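Local coordinates for protein Ton_1535 (Thermococcus onnurineus, PDB 3ZPJ) that is of unknown function, a hypothetical archaeal protein built as an alpha-solenoid of stacked helices that contains a left-handed helical turn, at residues 7-10 against 11-15; 47-50 against 51-54. All coordinates share one frame; numbering follows the deposited sequence.

Contact 1. Residues 7-10 against 11-15; sequences INLL and VERGY
A Schellman motif closes helix 2-12 of the alpha-solenoid where L10 meets Y15: Y15 N gives its hydrogen to L10 O at 2.7 Å, nearly along the C=O axis, and inside it G14 N bonds to V11 O, also at 2.7 Å. G14 makes this turn with positive phi (67°), a conformation that favours glycine, and Y15 follows at once as the N-cap residue of helix 16-22. Upstream, R13 N to L9 O (3.0 Å) and E12 N to N8 O (2.9 Å) continue the i to i+4 ladder, while V11 N bonds to I7 O at 3.1 Å and adds a weak second bond to N8 O. On the same turn L10 CD2 lies against Y15 CB, the two side chains crossing at about a right angle, and L10 also reaches E18 and K22 of helix 16-22, with V11 resting on A19. On the solvent side, L9 CG stands anti to the backbone N (chi1 -171°), which carries its methyl to R13, whose chain bends at chi2 and chi3; L9 CD2 sits over the centre of one guanidinium face, 3.9 Å from R13 CZ.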
loop_
_atom_site.group_PDB
_atom_site.type_symbol
_atom_site.label_atom_id
_atom_site.label_comp_id
_atom_site.label_asym_id
_atom_site.label_seq_id
_atom_site.Cartn_x
_atom_site.Cartn_y
_atom_site.Cartn_z
ATOM N N ILE A 7 11.361 4.640 -29.752
ATOM C CA ILE A 7 9.999 5.089 -29.512
ATOM C C ILE A 7 9.898 6.173 -28.429
ATOM O O ILE A 7 9.215 7.178 -28.621
ATOM C CB ILE A 7 9.092 3.901 -29.177
ATOM C CG1 ILE A 7 8.863 3.069 -30.447
ATOM C CG2 ILE A 7 7.786 4.383 -28.582
ATOM C CD1 ILE A 7 8.311 1.693 -30.181
ATOM N N ASN A 8 10.571 5.974 -27.300
ATOM C CA ASN A 8 10.570 6.975 -26.235
ATOM C C ASN A 8 11.119 8.310 -26.710
ATOM O O ASN A 8 10.595 9.364 -26.367
ATOM C CB ASN A 8 11.384 6.499 -25.031
ATOM C CG ASN A 8 10.632 5.500 -24.181
ATOM O OD1 ASN A 8 9.430 5.639 -23.961
ATOM N ND2 ASN A 8 11.337 4.479 -23.697
ATOM N N LEU A 9 12.176 8.247 -27.508
ATOM C CA LEU A 9 12.894 9.434 -27.923
ATOM C C LEU A 9 12.009 10.228 -28.876
ATOM O O LEU A 9 11.867 11.441 -28.739
ATOM C CB LEU A 9 14.216 9.027 -28.585
ATOM C CG LEU A 9 15.333 10.006 -28.972
ATOM C CD1 LEU A 9 15.197 10.374 -30.420
ATOM C CD2 LEU A 9 15.388 11.267 -28.092
ATOM N N LEU A 10 11.403 9.526 -29.829
ATOM C CA LEU A 10 10.455 10.124 -30.757
ATOM C C LEU A 10 9.295 10.808 -30.013
ATOM O O LEU A 10 8.753 11.812 -30.477
ATOM C CB LEU A 10 9.910 9.059 -31.712
ATOM C CG LEU A 10 10.783 8.621 -32.884
ATOM C CD1 LEU A 10 10.308 7.294 -33.403
ATOM C CD2 LEU A 10 10.753 9.649 -34.006
ATOM N N VAL A 11 8.925 10.266 -28.859
ATOM C CA VAL A 11 7.842 10.835 -28.072
ATOM C C VAL A 11 8.326 12.115 -27.399
ATOM O O VAL A 11 7.635 13.139 -27.403
ATOM C CB VAL A 11 7.304 9.819 -27.028
ATOM C CG1 VAL A 11 6.478 10.515 -25.957
ATOM C CG2 VAL A 11 6.482 8.741 -27.722
ATOM N N GLU A 12 9.534 12.049 -26.848
ATOM C CA GLU A 12 10.147 13.187 -26.175
ATOM C C GLU A 12 10.279 14.376 -27.121
ATOM O O GLU A 12 10.161 15.529 -26.712
ATOM C CB GLU A 12 11.515 12.792 -25.621
ATOM C CG GLU A 12 12.210 13.887 -24.848
ATOM C CD GLU A 12 13.028 13.344 -23.693
ATOM O OE1 GLU A 12 12.595 12.343 -23.074
ATOM O OE2 GLU A 12 14.104 13.917 -23.408
ATOM N N ARG A 13 10.507 14.077 -28.393
ATOM C CA ARG A 13 10.645 15.097 -29.422
ATOM C C ARG A 13 9.282 15.500 -29.967
ATOM O O ARG A 13 9.205 16.281 -30.914
ATOM C CB ARG A 13 11.506 14.580 -30.585
ATOM C CG ARG A 13 12.938 14.154 -30.228
ATOM C CD ARG A 13 13.852 15.343 -29.939
ATOM N NE ARG A 13 14.402 15.266 -28.587
ATOM C CZ ARG A 13 15.696 15.138 -28.309
ATOM N NH1 ARG A 13 16.580 15.091 -29.291
ATOM N NH2 ARG A 13 16.105 15.064 -27.050
ATOM N N GLY A 14 8.216 14.941 -29.389
ATOM C CA GLY A 14 6.857 15.207 -29.836
ATOM C C GLY A 14 6.512 14.691 -31.228
ATOM O O GLY A 14 5.573 15.177 -31.869
ATOM N N TYR A 15 7.267 13.706 -31.707
ATOM C CA TYR A 15 6.982 13.080 -32.998
ATOM C C TYR A 15 6.081 11.853 -32.842
ATOM O O TYR A 15 6.469 10.733 -33.188
ATOM C CB TYR A 15 8.285 12.686 -33.690
ATOM C CG TYR A 15 8.931 13.823 -34.464
ATOM C CD1 TYR A 15 9.621 14.841 -33.804
ATOM C CD2 TYR A 15 8.837 13.883 -35.850
ATOM C CE1 TYR A 15 10.210 15.881 -34.513
ATOM C CE2 TYR A 15 9.418 14.908 -36.557
ATOM C CZ TYR A 15 10.105 15.906 -35.888
ATOM O OH TYR A 15 10.688 16.931 -36.602
#

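Contact 2. Residues 47-50 against 51-54; sequences DGPM and EWIP
P49 O accepts the shortest hydrogen bond of this turn, from W52 N at 3.1 Å; the N-H points at it almost straight (165°), but W52 N lies above the carbonyl plane and not on a lone pair. One residue on, I53 N bonds to M50 O at 3.2 Å, standing still further out of that carbonyl's plane. Both are i to i+3 links, so the chain turns tightly as it passes from the loop after helix 29-45 into helix 53-66. Three side-chain pairs line the turn. P49 CG comes to the edge of the W52 indole near the ring plane, 3.6 Å from W52 CD1, and P49 CB approaches that same edge. Beyond them Y16, at the start of helix 16-22, touches P49 and stacks its ring with that of W52. E51 folds back over P49: its CG is flanked by both backbone arms (chi1 76°), and a bend at chi2 brings the carboxylate round until E51 OE2 is 3.5 Å from P49 CB. E51 OE1 ends 3.4 Å from M50 N, at an angle too poor for a hydrogen bond. M50 and I53 extend alongside each other, with M50 SD 3.8 Å from I53 CD1. M50 continues onto Y44, and the buried I53 onto V40, I43 and Y44, all of helix 29-45. Two backbone bonds thus hold the turn from within, while its two apolar pairs fasten it to separate neighbours, proline and indole to helix 16-22, methionine and isoleucine to helix 29-45.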
loop_
_atom_site.group_PDB
_atom_site.type_symbol
_atom_site.label_atom_id
_atom_site.label_comp_id
_atom_site.label_asym_id
_atom_site.label_seq_id
_atom_site.Cartn_x
_atom_site.Cartn_y
_atom_site.Cartn_z
ATOM N N ASP A 47 0.290 16.370 -19.073
ATOM C CA ASP A 47 -0.376 17.317 -19.985
ATOM C C ASP A 47 0.197 17.459 -21.399
ATOM O O ASP A 47 0.366 18.570 -21.911
ATOM C CB ASP A 47 -0.519 18.694 -19.329
ATOM C CG ASP A 47 -1.366 18.649 -18.072
ATOM O OD1 ASP A 47 -2.097 17.652 -17.880
ATOM O OD2 ASP A 47 -1.299 19.613 -17.279
ATOM N N GLY A 48 0.485 16.323 -22.022
ATOM C CA GLY A 48 0.833 16.294 -23.427
ATOM C C GLY A 48 -0.441 16.412 -24.237
ATOM O O GLY A 48 -1.516 16.621 -23.667
ATOM N N PRO A 49 -0.336 16.256 -25.565
ATOM C CA PRO A 49 -1.447 16.472 -26.503
ATOM C C PRO A 49 -2.570 15.457 -26.315
ATOM O O PRO A 49 -2.523 14.371 -26.892
ATOM C CB PRO A 49 -0.791 16.290 -27.874
ATOM C CG PRO A 49 0.361 15.398 -27.623
ATOM C CD PRO A 49 0.860 15.721 -26.237
ATOM N N MET A 50 -3.575 15.823 -25.524
ATOM C CA MET A 50 -4.650 14.904 -25.177
ATOM C C MET A 50 -5.409 14.360 -26.400
ATOM O O MET A 50 -6.036 13.306 -26.320
ATOM C CB MET A 50 -5.614 15.559 -24.183
ATOM C CG MET A 50 -5.006 15.897 -22.828
ATOM S SD MET A 50 -4.841 14.467 -21.751
ATOM C CE MET A 50 -4.581 15.253 -20.164
ATOM N N GLU A 51 -5.331 15.054 -27.533
ATOM C CA GLU A 51 -6.090 14.651 -28.715
ATOM C C GLU A 51 -5.488 13.459 -29.470
ATOM O O GLU A 51 -6.022 13.032 -30.490
ATOM C CB GLU A 51 -6.304 15.836 -29.665
ATOM C CG GLU A 51 -5.080 16.231 -30.480
ATOM C CD GLU A 51 -4.062 17.039 -29.685
ATOM O OE1 GLU A 51 -4.275 17.255 -28.472
ATOM O OE2 GLU A 51 -3.046 17.460 -30.283
ATOM N N TRP A 52 -4.379 12.928 -28.973
ATOM C CA TRP A 52 -3.800 11.705 -29.533
ATOM C C TRP A 52 -4.391 10.451 -28.869
ATOM O O TRP A 52 -4.416 9.374 -29.468
ATOM C CB TRP A 52 -2.264 11.696 -29.399
ATOM C CG TRP A 52 -1.512 12.363 -30.546
ATOM C CD1 TRP A 52 -0.859 13.573 -30.515
ATOM C CD2 TRP A 52 -1.347 11.857 -31.883
ATOM N NE1 TRP A 52 -0.307 13.842 -31.750
ATOM C CE2 TRP A 52 -0.587 12.804 -32.600
ATOM C CE3 TRP A 52 -1.768 10.696 -32.539
ATOM C CZ2 TRP A 52 -0.245 12.626 -33.933
ATOM C CZ3 TRP A 52 -1.430 10.525 -33.871
ATOM C CH2 TRP A 52 -0.678 11.483 -34.551
ATOM N N ILE A 53 -4.866 10.612 -27.633
ATOM C CA ILE A 53 -5.342 9.500 -26.797
ATOM C C ILE A 53 -6.409 8.560 -27.406
ATOM O O ILE A 53 -6.283 7.329 -27.297
ATOM C CB ILE A 53 -5.760 10.001 -25.386
ATOM C CG1 ILE A 53 -4.526 10.564 -24.661
ATOM C CG2 ILE A 53 -6.433 8.884 -24.567
ATOM C CD1 ILE A 53 -4.760 10.981 -23.216
ATOM N N PRO A 54 -7.454 9.122 -28.047
ATOM C CA PRO A 54 -8.466 8.234 -28.620
ATOM C C PRO A 54 -7.908 7.347 -29.725
ATOM O O PRO A 54 -8.235 6.157 -29.766
ATOM C CB PRO A 54 -9.496 9.216 -29.200
ATOM C CG PRO A 54 -9.349 10.437 -28.370
ATOM C CD PRO A 54 -7.860 10.534 -28.164
#

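How the contacts relate
Contacts 1 and 2 follow one another along the chain and lie on the same side of its centre, near the N-terminal end of the solenoid. Their own centres are 14 Å apart, and with nearest atoms about 6 Å apart they do not touch. Helix 16-22 bridges them: residues 7-15 end in the N-cap of that helix and lay L10 and V11 along it, whereas residues 47-54 reach it through P49 and W52, which meet Y16, E17 and L20. One turn closes a helix and the other leads into one. The centres of contacts 1 and 2 lie about 32 and 30 Å from that of the chain, and both are surface contacts.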